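Glycosyl hydrolase (Rhizobium leguminosarum bv. trifolii, PDB 5NDX) probably hydrolyses O-glycosidic bonds as a family 39 glycoside hydrolase, and is regarded as the bacterial orthologue of human alpha-L-iduronidase. Local coordinates at residues H295-I300 with D389-G394; G365-E370 with L443-E448; L411-D416 with G422-R427. The protein carries 2 engineered substitutions. All coordinates share one frame; numbering follows the deposited sequence.

Contact 1. Residues H295-I300 with D389-G394; sequences HDRRII and DPDQDG. With SO4 (sulfate ion), chain E.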
ATOM      1  N   HIS A 295      13.753   1.311  -8.434  1.00 32.44           N
ATOM      2  CA  HIS A 295      13.724   2.731  -8.123  1.00 32.82           C
ATOM      3  C   HIS A 295      14.804   3.097  -7.081  1.00 34.80           C
ATOM      4  O   HIS A 295      15.480   4.118  -7.214  1.00 33.24           O
ATOM      5  CB  HIS A 295      12.340   3.157  -7.622  1.00 33.03           C
ATOM      6  CG  HIS A 295      11.361   3.362  -8.716  1.00 32.93           C
ATOM      7  ND1 HIS A 295      10.761   2.311  -9.375  1.00 33.12           N
ATOM      8  CD2 HIS A 295      10.870   4.501  -9.275  1.00 33.18           C
ATOM      9  CE1 HIS A 295       9.960   2.793 -10.313  1.00 33.56           C
ATOM     10  NE2 HIS A 295      10.002   4.118 -10.267  1.00 33.36           N
ATOM     11  N   ASP A 296      14.965   2.266  -6.061  1.00 32.66           N
ATOM     12  CA  ASP A 296      15.966   2.522  -5.047  1.00 34.50           C
ATOM     13  C   ASP A 296      17.399   2.489  -5.638  1.00 34.80           C
ATOM     14  O   ASP A 296      18.192   3.407  -5.395  1.00 35.51           O
ATOM     15  CB  ASP A 296      15.845   1.537  -3.881  1.00 34.24           C
ATOM     16  CG  ASP A 296      16.745   1.914  -2.708  1.00 36.62           C
ATOM     17  OD1 ASP A 296      16.563   2.974  -2.053  1.00 36.62           O
ATOM     18  OD2 ASP A 296      17.630   1.123  -2.439  1.00 39.32           O
ATOM     19  N   ARG A 297      17.702   1.464  -6.413  1.00 32.91           N
ATOM     20  CA  ARG A 297      19.038   1.263  -6.930  1.00 34.62           C
ATOM     21  C   ARG A 297      19.387   2.212  -8.119  1.00 35.48           C
ATOM     22  O   ARG A 297      20.504   2.669  -8.220  1.00 35.83           O
ATOM     23  CB  ARG A 297      19.210  -0.185  -7.323  1.00 36.41           C
ATOM     24  CG  ARG A 297      20.539  -0.516  -8.022  1.00 38.81           C
ATOM     25  CD  ARG A 297      20.737  -2.008  -8.189  1.00 38.35           C
ATOM     26  NE  ARG A 297      19.486  -2.656  -8.640  1.00 39.27           N
ATOM     27  CZ  ARG A 297      19.033  -2.696  -9.891  1.00 39.38           C
ATOM     28  NH1 ARG A 297      19.751  -2.222 -10.898  1.00 39.39           N
ATOM     29  NH2 ARG A 297      17.865  -3.256 -10.138  1.00 38.80           N
ATOM     30  N   ARG A 298      18.448   2.502  -8.992  1.00 35.36           N
ATOM     31  CA  ARG A 298      18.713   3.250 -10.221  1.00 36.57           C
ATOM     32  C   ARG A 298      18.369   4.729 -10.137  1.00 39.57           C
ATOM     33  O   ARG A 298      18.871   5.516 -10.958  1.00 41.01           O
ATOM     34  CB  ARG A 298      17.948   2.633 -11.407  1.00 37.40           C
ATOM     35  CG  ARG A 298      18.372   1.194 -11.702  1.00 38.38           C
ATOM     36  CD  ARG A 298      17.683   0.581 -12.945  1.00 39.07           C
ATOM     37  NE  ARG A 298      17.943   1.436 -14.092  1.00 39.37           N
ATOM     38  CZ  ARG A 298      17.158   1.628 -15.149  1.00 39.98           C
ATOM     39  NH1 ARG A 298      16.023   0.980 -15.328  1.00 39.85           N
ATOM     40  NH2 ARG A 298      17.502   2.525 -16.042  1.00 41.99           N
ATOM     41  N   ILE A 299      17.481   5.126  -9.209  1.00 36.97           N
ATOM     42  CA  ILE A 299      17.130   6.522  -9.092  1.00 37.11           C
ATOM     43  C   ILE A 299      17.671   7.145  -7.775  1.00 39.23           C
ATOM     44  O   ILE A 299      18.382   8.157  -7.819  1.00 36.54           O
ATOM     45  CB  ILE A 299      15.626   6.796  -9.278  1.00 37.09           C
ATOM     46  CG1 ILE A 299      15.146   6.257 -10.628  1.00 38.19           C
ATOM     47  CG2 ILE A 299      15.372   8.306  -9.286  1.00 37.91           C
ATOM     48  CD1 ILE A 299      13.660   6.492 -10.908  1.00 38.22           C
ATOM     49  N   ILE A 300      17.351   6.540  -6.640  1.00 37.47           N
ATOM     50  CA  ILE A 300      17.586   7.153  -5.345  1.00 37.95           C
ATOM     51  C   ILE A 300      19.042   7.048  -4.946  1.00 38.38           C
ATOM     52  O   ILE A 300      19.630   8.053  -4.622  1.00 39.38           O
ATOM     53  CB  ILE A 300      16.695   6.555  -4.269  1.00 38.28           C
ATOM     54  CG1 ILE A 300      15.235   6.841  -4.620  1.00 38.10           C
ATOM     55  CG2 ILE A 300      17.053   7.121  -2.889  1.00 41.08           C
ATOM     56  CD1 ILE A 300      14.240   6.092  -3.779  1.00 38.34           C
ATOM     57  N   ASP A 389      23.113  -9.336  -9.739  1.00 41.94           N
ATOM     58  CA  ASP A 389      22.831  -8.617 -10.974  1.00 43.42           C
ATOM     59  C   ASP A 389      21.329  -8.681 -11.246  1.00 41.09           C
ATOM     60  O   ASP A 389      20.878  -9.437 -12.117  1.00 39.03           O
ATOM     61  CB  ASP A 389      23.620  -9.258 -12.122  1.00 47.71           C
ATOM     62  CG  ASP A 389      23.589  -8.414 -13.399  1.00 50.73           C
ATOM     63  OD1 ASP A 389      22.921  -7.372 -13.468  1.00 54.53           O
ATOM     64  OD2 ASP A 389      24.221  -8.830 -14.354  1.00 56.37           O
ATOM     65  N   PRO A 390      20.547  -7.917 -10.468  1.00 40.53           N
ATOM     66  CA  PRO A 390      19.093  -8.080 -10.467  1.00 41.54           C
ATOM     67  C   PRO A 390      18.443  -7.819 -11.800  1.00 41.91           C
ATOM     68  O   PRO A 390      17.520  -8.525 -12.153  1.00 41.22           O
ATOM     69  CB  PRO A 390      18.601  -7.106  -9.398  1.00 39.85           C
ATOM     70  CG  PRO A 390      19.752  -6.268  -9.046  1.00 40.30           C
ATOM     71  CD  PRO A 390      21.004  -6.861  -9.541  1.00 40.50           C
ATOM     72  N   ASP A 391      18.959  -6.859 -12.557  1.00 45.58           N
ATOM     73  CA  ASP A 391      18.374  -6.573 -13.879  1.00 50.22           C
ATOM     74  C   ASP A 391      18.543  -7.731 -14.865  1.00 48.41           C
ATOM     75  O   ASP A 391      17.713  -7.886 -15.719  1.00 52.49           O
ATOM     76  CB  ASP A 391      18.877  -5.245 -14.459  1.00 52.36           C
ATOM     77  CG  ASP A 391      18.534  -4.042 -13.566  1.00 54.54           C
ATOM     78  OD1 ASP A 391      17.488  -4.014 -12.872  1.00 56.46           O
ATOM     79  OD2 ASP A 391      19.316  -3.095 -13.568  1.00 57.39           O
ATOM     80  N   GLN A 392      19.538  -8.583 -14.687  1.00 50.43           N
ATOM     81  CA  GLN A 392      19.741  -9.772 -15.524  1.00 51.96           C
ATOM     82  C   GLN A 392      19.120 -11.024 -14.951  1.00 50.86           C
ATOM     83  O   GLN A 392      18.497 -11.743 -15.676  1.00 52.61           O
ATOM     84  CB  GLN A 392      21.237 -10.072 -15.714  1.00 60.26           C
ATOM     85  CG  GLN A 392      22.020  -8.980 -16.432  1.00 67.35           C
ATOM     86  CD  GLN A 392      21.582  -8.840 -17.871  1.00 72.49           C
ATOM     87  OE1 GLN A 392      21.698  -9.792 -18.654  1.00 76.69           O
ATOM     88  NE2 GLN A 392      21.061  -7.671 -18.228  1.00 74.59           N
ATOM     89  N   ASP A 393      19.332 -11.364 -13.687  1.00 44.53           N
ATOM     90  CA  ASP A 393      18.808 -12.665 -13.226  1.00 44.95           C
ATOM     91  C   ASP A 393      17.696 -12.637 -12.159  1.00 41.78           C
ATOM     92  O   ASP A 393      17.279 -13.664 -11.688  1.00 41.57           O
ATOM     93  CB  ASP A 393      19.951 -13.562 -12.780  1.00 48.77           C
ATOM     94  CG  ASP A 393      20.738 -12.971 -11.653  1.00 53.83           C
ATOM     95  OD1 ASP A 393      20.108 -12.327 -10.774  1.00 57.51           O
ATOM     96  OD2 ASP A 393      21.991 -13.118 -11.653  1.00 59.54           O
ATOM     97  N   GLY A 394      17.240 -11.475 -11.756  1.00 38.06           N
ATOM     98  CA  GLY A 394      16.095 -11.429 -10.899  1.00 40.47           C
ATOM     99  C   GLY A 394      16.278 -11.518  -9.397  1.00 37.52           C
ATOM    100  O   GLY A 394      15.292 -11.291  -8.667  1.00 38.92           O
TER
HETATM  101  S   SO4 E 704      23.167  -0.645 -10.994  1.00126.32           S
HETATM  102  O1  SO4 E 704      23.673  -2.013 -11.231  1.00125.60           O
HETATM  103  O2  SO4 E 704      23.498  -0.238  -9.604  1.00120.82           O
HETATM  104  O3  SO4 E 704      23.798   0.287 -11.959  1.00140.70           O
HETATM  105  O4  SO4 E 704      21.709  -0.613 -11.229  1.00125.59           O

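Contact 2. Residues G365-E370 with L443-E448; sequences GLTSME and LRIDEE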
ATOM      1  N   GLY A 365      -0.732  -8.461  -3.265  1.00 31.30           N
ATOM      2  CA  GLY A 365      -0.524  -7.034  -3.357  1.00 30.39           C
ATOM      3  C   GLY A 365      -0.418  -6.362  -1.978  1.00 32.48           C
ATOM      4  O   GLY A 365       0.228  -5.312  -1.867  1.00 33.11           O
ATOM      5  N   LEU A 366      -1.106  -6.924  -0.968  1.00 31.22           N
ATOM      6  CA  LEU A 366      -1.121  -6.393   0.392  1.00 32.04           C
ATOM      7  C   LEU A 366      -0.044  -7.049   1.230  1.00 29.91           C
ATOM      8  O   LEU A 366       0.708  -6.340   1.895  1.00 28.12           O
ATOM      9  CB  LEU A 366      -2.486  -6.565   1.100  1.00 32.43           C
ATOM     10  CG  LEU A 366      -2.632  -6.001   2.515  1.00 35.21           C
ATOM     11  CD1 LEU A 366      -2.146  -4.553   2.546  1.00 35.90           C
ATOM     12  CD2 LEU A 366      -4.087  -6.054   2.956  1.00 35.88           C
ATOM     13  N   THR A 367       0.075  -8.367   1.143  1.00 29.12           N
ATOM     14  CA  THR A 367       1.051  -9.083   1.950  1.00 28.56           C
ATOM     15  C   THR A 367       2.460  -8.687   1.603  1.00 28.29           C
ATOM     16  O   THR A 367       3.326  -8.583   2.485  1.00 27.34           O
ATOM     17  CB  THR A 367       0.861 -10.590   1.908  1.00 28.86           C
ATOM     18  OG1 THR A 367       0.942 -11.048   0.551  1.00 28.29           O
ATOM     19  CG2 THR A 367      -0.481 -10.966   2.501  1.00 30.43           C
ATOM     20  N   SER A 368       2.713  -8.411   0.338  1.00 29.08           N
ATOM     21  CA  SER A 368       4.029  -7.947  -0.039  1.00 30.30           C
ATOM     22  C   SER A 368       4.343  -6.623   0.709  1.00 30.88           C
ATOM     23  O   SER A 368       5.469  -6.435   1.160  1.00 29.23           O
ATOM     24  CB  SER A 368       4.169  -7.729  -1.544  1.00 29.32           C
ATOM     25  OG  SER A 368       3.174  -6.823  -1.966  1.00 31.87           O
ATOM     26  N   MET A 369       3.359  -5.728   0.783  1.00 29.88           N
ATOM     27  CA  MET A 369       3.513  -4.459   1.503  1.00 31.91           C
ATOM     28  C   MET A 369       3.645  -4.613   3.007  1.00 31.05           C
ATOM     29  O   MET A 369       4.375  -3.820   3.644  1.00 31.34           O
ATOM     30  CB  MET A 369       2.401  -3.482   1.118  1.00 33.50           C
ATOM     31  CG  MET A 369       2.503  -3.116  -0.367  1.00 35.34           C
ATOM     32  SD  MET A 369       1.198  -2.009  -0.833  1.00 40.26           S
ATOM     33  CE  MET A 369       2.025  -0.438  -0.742  1.00 43.55           C
ATOM     34  N   GLU A 370       3.015  -5.635   3.570  1.00 30.82           N
ATOM     35  CA  GLU A 370       3.254  -6.007   4.963  1.00 31.57           C
ATOM     36  C   GLU A 370       4.715  -6.348   5.253  1.00 30.77           C
ATOM     37  O   GLU A 370       5.260  -5.892   6.257  1.00 30.47           O
ATOM     38  CB  GLU A 370       2.378  -7.182   5.415  1.00 33.48           C
ATOM     39  CG  GLU A 370       0.899  -6.840   5.527  1.00 38.78           C
ATOM     40  CD  GLU A 370       0.014  -7.977   6.116  1.00 40.22           C
ATOM     41  OE1 GLU A 370      -0.062  -8.200   7.358  1.00 41.64           O
ATOM     42  OE2 GLU A 370      -0.638  -8.647   5.312  1.00 41.69           O
ATOM     43  N   LEU A 443      10.003 -14.600   6.906  1.00 29.63           N
ATOM     44  CA  LEU A 443       8.670 -14.540   6.324  1.00 29.99           C
ATOM     45  C   LEU A 443       8.781 -14.764   4.792  1.00 29.76           C
ATOM     46  O   LEU A 443       9.725 -14.267   4.168  1.00 28.06           O
ATOM     47  CB  LEU A 443       8.071 -13.179   6.578  1.00 31.40           C
ATOM     48  CG  LEU A 443       7.896 -12.795   8.027  1.00 33.38           C
ATOM     49  CD1 LEU A 443       7.707 -11.306   8.149  1.00 34.86           C
ATOM     50  CD2 LEU A 443       6.653 -13.506   8.542  1.00 35.55           C
ATOM     51  N   ARG A 444       7.806 -15.465   4.216  1.00 28.02           N
ATOM     52  CA  ARG A 444       7.851 -15.876   2.821  1.00 29.09           C
ATOM     53  C   ARG A 444       6.500 -15.781   2.168  1.00 28.35           C
ATOM     54  O   ARG A 444       5.474 -16.228   2.728  1.00 29.21           O
ATOM     55  CB  ARG A 444       8.342 -17.331   2.728  1.00 29.54           C
ATOM     56  CG  ARG A 444       8.326 -18.026   1.362  1.00 29.76           C
ATOM     57  CD  ARG A 444       9.166 -17.342   0.327  1.00 30.05           C
ATOM     58  NE  ARG A 444      10.583 -17.377   0.618  1.00 30.34           N
ATOM     59  CZ  ARG A 444      11.366 -18.467   0.527  1.00 30.01           C
ATOM     60  NH1 ARG A 444      10.891 -19.652   0.186  1.00 30.35           N
ATOM     61  NH2 ARG A 444      12.654 -18.361   0.790  1.00 30.83           N
ATOM     62  N   ILE A 445       6.525 -15.187   0.985  1.00 27.24           N
ATOM     63  CA  ILE A 445       5.445 -15.235   0.038  1.00 27.52           C
ATOM     64  C   ILE A 445       5.952 -16.000  -1.205  1.00 28.38           C
ATOM     65  O   ILE A 445       6.826 -15.524  -1.907  1.00 26.71           O
ATOM     66  CB  ILE A 445       4.948 -13.836  -0.407  1.00 26.70           C
ATOM     67  CG1 ILE A 445       4.593 -12.995   0.809  1.00 26.71           C
ATOM     68  CG2 ILE A 445       3.719 -14.000  -1.310  1.00 26.40           C
ATOM     69  CD1 ILE A 445       4.380 -11.536   0.504  1.00 27.23           C
ATOM     70  N   ASP A 446       5.376 -17.168  -1.444  1.00 27.84           N
ATOM     71  CA  ASP A 446       5.692 -17.959  -2.625  1.00 29.07           C
ATOM     72  C   ASP A 446       4.513 -18.905  -2.805  1.00 30.95           C
ATOM     73  O   ASP A 446       3.476 -18.790  -2.127  1.00 30.55           O
ATOM     74  CB  ASP A 446       7.067 -18.643  -2.553  1.00 29.07           C
ATOM     75  CG  ASP A 446       7.173 -19.722  -1.468  1.00 31.54           C
ATOM     76  OD1 ASP A 446       6.100 -20.187  -0.977  1.00 32.68           O
ATOM     77  OD2 ASP A 446       8.339 -20.155  -1.101  1.00 31.86           O
ATOM     78  N   GLU A 447       4.693 -19.849  -3.676  1.00 30.49           N
ATOM     79  CA  GLU A 447       3.674 -20.824  -3.988  1.00 35.09           C
ATOM     80  C   GLU A 447       3.246 -21.725  -2.825  1.00 33.11           C
ATOM     81  O   GLU A 447       2.107 -22.225  -2.817  1.00 31.49           O
ATOM     82  CB  GLU A 447       4.249 -21.586  -5.202  1.00 39.10           C
ATOM     83  CG  GLU A 447       3.734 -22.888  -5.572  1.00 49.85           C
ATOM     84  CD  GLU A 447       4.495 -23.440  -6.803  1.00 55.27           C
ATOM     85  OE1 GLU A 447       5.703 -23.747  -6.693  1.00 59.06           O
ATOM     86  OE2 GLU A 447       3.864 -23.522  -7.866  1.00 57.37           O
ATOM     87  N   GLU A 448       4.124 -21.941  -1.849  1.00 32.01           N
ATOM     88  CA  GLU A 448       3.791 -22.748  -0.661  1.00 32.63           C
ATOM     89  C   GLU A 448       3.437 -21.896   0.593  1.00 31.42           C
ATOM     90  O   GLU A 448       2.962 -22.435   1.577  1.00 31.80           O
ATOM     91  CB  GLU A 448       4.970 -23.650  -0.263  1.00 35.45           C
ATOM     92  CG  GLU A 448       5.536 -24.539  -1.368  1.00 40.69           C
ATOM     93  CD  GLU A 448       6.712 -25.455  -0.891  1.00 44.21           C
ATOM     94  OE1 GLU A 448       7.575 -25.087  -0.018  1.00 47.55           O
ATOM     95  OE2 GLU A 448       6.800 -26.578  -1.415  1.00 48.35           O
TER

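Contact 3. Residues L411-D416 with G422-R427; sequences LIHSVD and GRTAVR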
ATOM      1  N   LEU A 411      14.558 -10.070   0.506  1.00 29.99           N
ATOM      2  CA  LEU A 411      15.226 -10.826  -0.574  1.00 30.51           C
ATOM      3  C   LEU A 411      14.154 -11.126  -1.657  1.00 30.73           C
ATOM      4  O   LEU A 411      13.151 -11.831  -1.398  1.00 30.29           O
ATOM      5  CB  LEU A 411      15.810 -12.087  -0.014  1.00 33.50           C
ATOM      6  CG  LEU A 411      16.698 -12.858  -0.984  1.00 37.88           C
ATOM      7  CD1 LEU A 411      17.947 -12.058  -1.360  1.00 39.50           C
ATOM      8  CD2 LEU A 411      17.082 -14.178  -0.343  1.00 39.55           C
ATOM      9  N   ILE A 412      14.375 -10.591  -2.856  1.00 28.51           N
ATOM     10  CA  ILE A 412      13.389 -10.537  -3.916  1.00 29.19           C
ATOM     11  C   ILE A 412      13.863 -11.464  -5.061  1.00 31.30           C
ATOM     12  O   ILE A 412      14.999 -11.316  -5.507  1.00 32.21           O
ATOM     13  CB  ILE A 412      13.326  -9.109  -4.438  1.00 29.29           C
ATOM     14  CG1 ILE A 412      12.984  -8.122  -3.321  1.00 28.16           C
ATOM     15  CG2 ILE A 412      12.349  -8.980  -5.599  1.00 30.38           C
ATOM     16  CD1 ILE A 412      13.409  -6.702  -3.638  1.00 29.63           C
ATOM     17  N   HIS A 413      13.057 -12.439  -5.486  1.00 29.32           N
ATOM     18  CA  HIS A 413      13.429 -13.256  -6.664  1.00 30.13           C
ATOM     19  C   HIS A 413      12.282 -13.106  -7.633  1.00 30.28           C
ATOM     20  O   HIS A 413      11.199 -13.641  -7.408  1.00 29.35           O
ATOM     21  CB  HIS A 413      13.677 -14.665  -6.210  1.00 30.43           C
ATOM     22  CG  HIS A 413      14.408 -15.540  -7.179  1.00 30.50           C
ATOM     23  ND1 HIS A 413      15.108 -15.082  -8.286  1.00 34.26           N
ATOM     24  CD2 HIS A 413      14.581 -16.873  -7.172  1.00 30.34           C
ATOM     25  CE1 HIS A 413      15.670 -16.098  -8.918  1.00 30.19           C
ATOM     26  NE2 HIS A 413      15.384 -17.195  -8.249  1.00 32.02           N
ATOM     27  N   SER A 414      12.488 -12.243  -8.615  1.00 28.95           N
ATOM     28  CA  SER A 414      11.435 -11.807  -9.486  1.00 31.17           C
ATOM     29  C   SER A 414      12.039 -11.412 -10.834  1.00 32.36           C
ATOM     30  O   SER A 414      13.044 -10.674 -10.891  1.00 29.80           O
ATOM     31  CB  SER A 414      10.691 -10.616  -8.867  1.00 31.20           C
ATOM     32  OG  SER A 414       9.792  -9.977  -9.762  1.00 30.06           O
ATOM     33  N   VAL A 415      11.417 -11.918 -11.907  1.00 32.13           N
ATOM     34  CA  VAL A 415      11.674 -11.436 -13.278  1.00 32.11           C
ATOM     35  C   VAL A 415      10.346 -10.958 -13.908  1.00 32.64           C
ATOM     36  O   VAL A 415       9.247 -11.323 -13.444  1.00 31.27           O
ATOM     37  CB  VAL A 415      12.285 -12.544 -14.178  1.00 33.89           C
ATOM     38  CG1 VAL A 415      13.667 -12.999 -13.649  1.00 33.87           C
ATOM     39  CG2 VAL A 415      11.363 -13.769 -14.278  1.00 33.42           C
ATOM     40  N   ASP A 416      10.461 -10.179 -14.979  1.00 31.05           N
ATOM     41  CA  ASP A 416       9.305  -9.646 -15.670  1.00 32.59           C
ATOM     42  C   ASP A 416       8.418 -10.759 -16.218  1.00 31.73           C
ATOM     43  O   ASP A 416       7.188 -10.684 -16.123  1.00 29.39           O
ATOM     44  CB  ASP A 416       9.778  -8.724 -16.801  1.00 34.58           C
ATOM     45  CG  ASP A 416      10.297  -7.397 -16.282  1.00 36.34           C
ATOM     46  OD1 ASP A 416      10.241  -7.119 -15.068  1.00 40.89           O
ATOM     47  OD2 ASP A 416      10.750  -6.594 -17.084  1.00 42.43           O
ATOM     48  N   GLY A 422      11.492 -21.729 -11.106  1.00 37.36           N
ATOM     49  CA  GLY A 422      12.858 -22.136 -10.766  1.00 37.22           C
ATOM     50  C   GLY A 422      13.140 -21.797  -9.285  1.00 36.63           C
ATOM     51  O   GLY A 422      12.212 -21.451  -8.511  1.00 36.07           O
ATOM     52  N   ARG A 423      14.388 -21.922  -8.893  1.00 36.07           N
ATOM     53  CA  ARG A 423      14.827 -21.636  -7.535  1.00 39.84           C
ATOM     54  C   ARG A 423      16.321 -21.495  -7.515  1.00 38.49           C
ATOM     55  O   ARG A 423      16.972 -22.071  -8.384  1.00 32.40           O
ATOM     56  CB  ARG A 423      14.299 -22.659  -6.511  1.00 41.69           C
ATOM     57  CG  ARG A 423      14.760 -24.087  -6.622  1.00 46.92           C
ATOM     58  CD  ARG A 423      14.185 -24.854  -5.421  1.00 50.85           C
ATOM     59  NE  ARG A 423      12.829 -25.215  -5.731  1.00 53.08           N
ATOM     60  CZ  ARG A 423      11.718 -24.953  -5.061  1.00 53.77           C
ATOM     61  NH1 ARG A 423      11.651 -24.337  -3.913  1.00 50.31           N
ATOM     62  NH2 ARG A 423      10.597 -25.392  -5.596  1.00 60.32           N
ATOM     63  N   THR A 424      16.841 -20.649  -6.616  1.00 35.24           N
ATOM     64  CA  THR A 424      18.255 -20.593  -6.342  1.00 38.24           C
ATOM     65  C   THR A 424      18.457 -20.827  -4.851  1.00 37.85           C
ATOM     66  O   THR A 424      17.550 -20.648  -4.038  1.00 38.98           O
ATOM     67  CB  THR A 424      18.951 -19.204  -6.416  1.00 42.90           C
ATOM     68  OG1 THR A 424      18.090 -18.091  -6.617  1.00 48.07           O
ATOM     69  CG2 THR A 424      20.023 -19.186  -7.237  1.00 43.38           C
ATOM     70  N   ALA A 425      19.704 -21.066  -4.504  1.00 35.15           N
ATOM     71  CA  ALA A 425      20.129 -21.229  -3.129  1.00 37.45           C
ATOM     72  C   ALA A 425      20.856 -19.966  -2.676  1.00 34.90           C
ATOM     73  O   ALA A 425      21.694 -19.443  -3.420  1.00 34.85           O
ATOM     74  CB  ALA A 425      21.025 -22.440  -3.040  1.00 37.64           C
ATOM     75  N   VAL A 426      20.506 -19.471  -1.482  1.00 33.15           N
ATOM     76  CA  VAL A 426      21.204 -18.361  -0.877  1.00 32.89           C
ATOM     77  C   VAL A 426      21.667 -18.763   0.523  1.00 33.87           C
ATOM     78  O   VAL A 426      20.882 -19.329   1.343  1.00 34.30           O
ATOM     79  CB  VAL A 426      20.326 -17.093  -0.804  1.00 33.34           C
ATOM     80  CG1 VAL A 426      20.953 -15.989  -0.001  1.00 34.07           C
ATOM     81  CG2 VAL A 426      20.004 -16.595  -2.207  1.00 34.79           C
ATOM     82  N   ARG A 427      22.943 -18.496   0.788  1.00 32.34           N
ATOM     83  CA  ARG A 427      23.466 -18.556   2.151  1.00 33.73           C
ATOM     84  C   ARG A 427      23.574 -17.110   2.583  1.00 34.14           C
ATOM     85  O   ARG A 427      24.350 -16.351   2.005  1.00 33.52           O
ATOM     86  CB  ARG A 427      24.817 -19.214   2.253  1.00 33.74           C
ATOM     87  CG  ARG A 427      25.377 -19.277   3.686  1.00 34.18           C
ATOM     88  CD  ARG A 427      26.828 -19.771   3.731  1.00 34.78           C
ATOM     89  NE  ARG A 427      27.295 -19.695   5.109  1.00 34.29           N
ATOM     90  CZ  ARG A 427      27.207 -20.668   6.022  1.00 33.84           C
ATOM     91  NH1 ARG A 427      26.708 -21.877   5.773  1.00 32.47           N
ATOM     92  NH2 ARG A 427      27.635 -20.412   7.237  1.00 33.98           N
TER

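Contact 1. Residues H295-I300 with D389-G394
The paired salt bridge of Arg297 with Asp391 is a surface contact between the last turns of helix 282-300, in the TIM barrel, and the short helix 390-393, which joins two strands of the beta-sandwich. The guanidinium grips the carboxylate end-on: NH1 reaches Asp391 OD2 at 2.8 Å and NH2 reaches Asp391 OD1 at 2.9 Å. The two flat groups are not coplanar. Their planes stand 60° apart, and both oxygens are met from above the carboxylate plane. Arg297 is extended through its first two torsions and then bends at chi3 (43°), which turns the guanidinium so that Pro390 CG lies over one face, 3.6 Å from Arg297 NE. NH1 is shared, since it also donates to O4 of a sulfate ion, probably from the crystallisation liquor, at 2.6 Å. Glu293 takes NE in a further salt bridge, so anionic partners on several sides probably limit rotation of the group. Arg298 CD comes only within 4.1 Å of Asp391 OD2, its guanidinium being bound to Asp240. Around the contact, Arg298 packs on Val239 of helix 235-252, while Pro390 rests on Ala396 and Asp296 on Leu398, both of strand 395-401.

Contact 2. Residues G365-E370 with L443-E448
Thr367 and Ser368 meet Ile445 without any flat group between them; the guanidinium of Arg444, one residue before Ile445, belongs to the surroundings of the contact. At its edge, in plane, lies Asp446 OD2, which accepts from Arg444 NH1 at 2.9 Å with an N-H...O angle of 157° in a salt bridge. That oxygen is approached on its anti side, 28° out of the carboxylate plane. Thr520 OG1 and the carbonyl of Asp513 hold Arg444 NE and NH2, so all three guanidinium nitrogens are held and the group has little freedom to turn. The other carboxylate oxygen, Asp446 OD1, accepts from Glu448 N at 2.8 Å, an Asx turn.

The touch itself is made by one methyl group. Ile445 carries CG1 anti to its carbonyl carbon (chi1 -54°) and continues extended to CD1, which thus projects at helix 364-372. Ile445 CD1 lies 3.5 Å from Thr367 OG1. The same methyl is also 3.5 Å from Ser368 N. It therefore sits against the helix surface at the junction of two consecutive residues, and the CA atoms of Ser368 and Ile445 are 7.4 Å apart. Ser368 OG is turned back to the carbonyl of Pro364. Ala285 of helix 282-300 touches both Ser368 and Ile445, and Leu519 of strand 518-526 touches Ser368, so the methyl contact belongs to a buried layer between the sandwich sheet and these helices. With a methyl set against a hydroxyl and a backbone nitrogen, cohesion across the segments comes from van der Waals packing and burial; the directional bonds lie on the polar groups around it.

Contact 3. Residues L411-D416 with G422-R427
Leu411 and His413 on strand 411-413 face Val426 and Thr424 on strand 422-427 across a gap between backbones. The strand axes approach to 9.9 Å, and their N-to-C directions make an angle of 151°, roughly antiparallel. Such a spacing is too wide for main-chain pairing: Leu411 and His413 use their backbone bonds on Thr520 and Ser518, and Ile412 on Ala396. Strands 395-401, 378-385 and 4-10 come between the two in a sheet that curls round on itself, so that they face each other, consistent with the two layers of the beta-sandwich of this family; the loop that runs on from Ser414 joins them. Leu411 CD2 meets Val426 CG2 at 4.2 Å in a purely apolar touch, and Ile7 of strand 4-10 packs against both side chains. Further along, the imidazole of His413 reaches over to the partner strand. CG lies anti to the backbone N (chi1 -164°), which carries NE2 to 3.3 Å from Thr424 OG1; Arg423 C stands at the ring edge, near its plane, 4.5 Å from NE2. Arg423 starts away from strand 411-413, and its guanidinium is paired with Asp513.

Contact 1 lies at the surface and depends on charge, whereas contacts 2 and 3 are largely buried and depend on packing. All three border helix 282-300: contact 1 uses its final turns, residues of contact 2 touch Ala285, and Ile412 within contact 3 touches Ala289. Contact 2 sets a helix against the beta-sandwich; contact 3 lies within the sandwich, between its layers, and strands 422-431 and 436-445, consecutive in the chain, both belong to the nine-stranded sheet. Contacts 1 and 3 meet directly, with Gly394 O 3.0 Å from Ser414 N, a probable hydrogen bond. Contacts 1 and 2 stay about 12 Å apart at their nearest atoms.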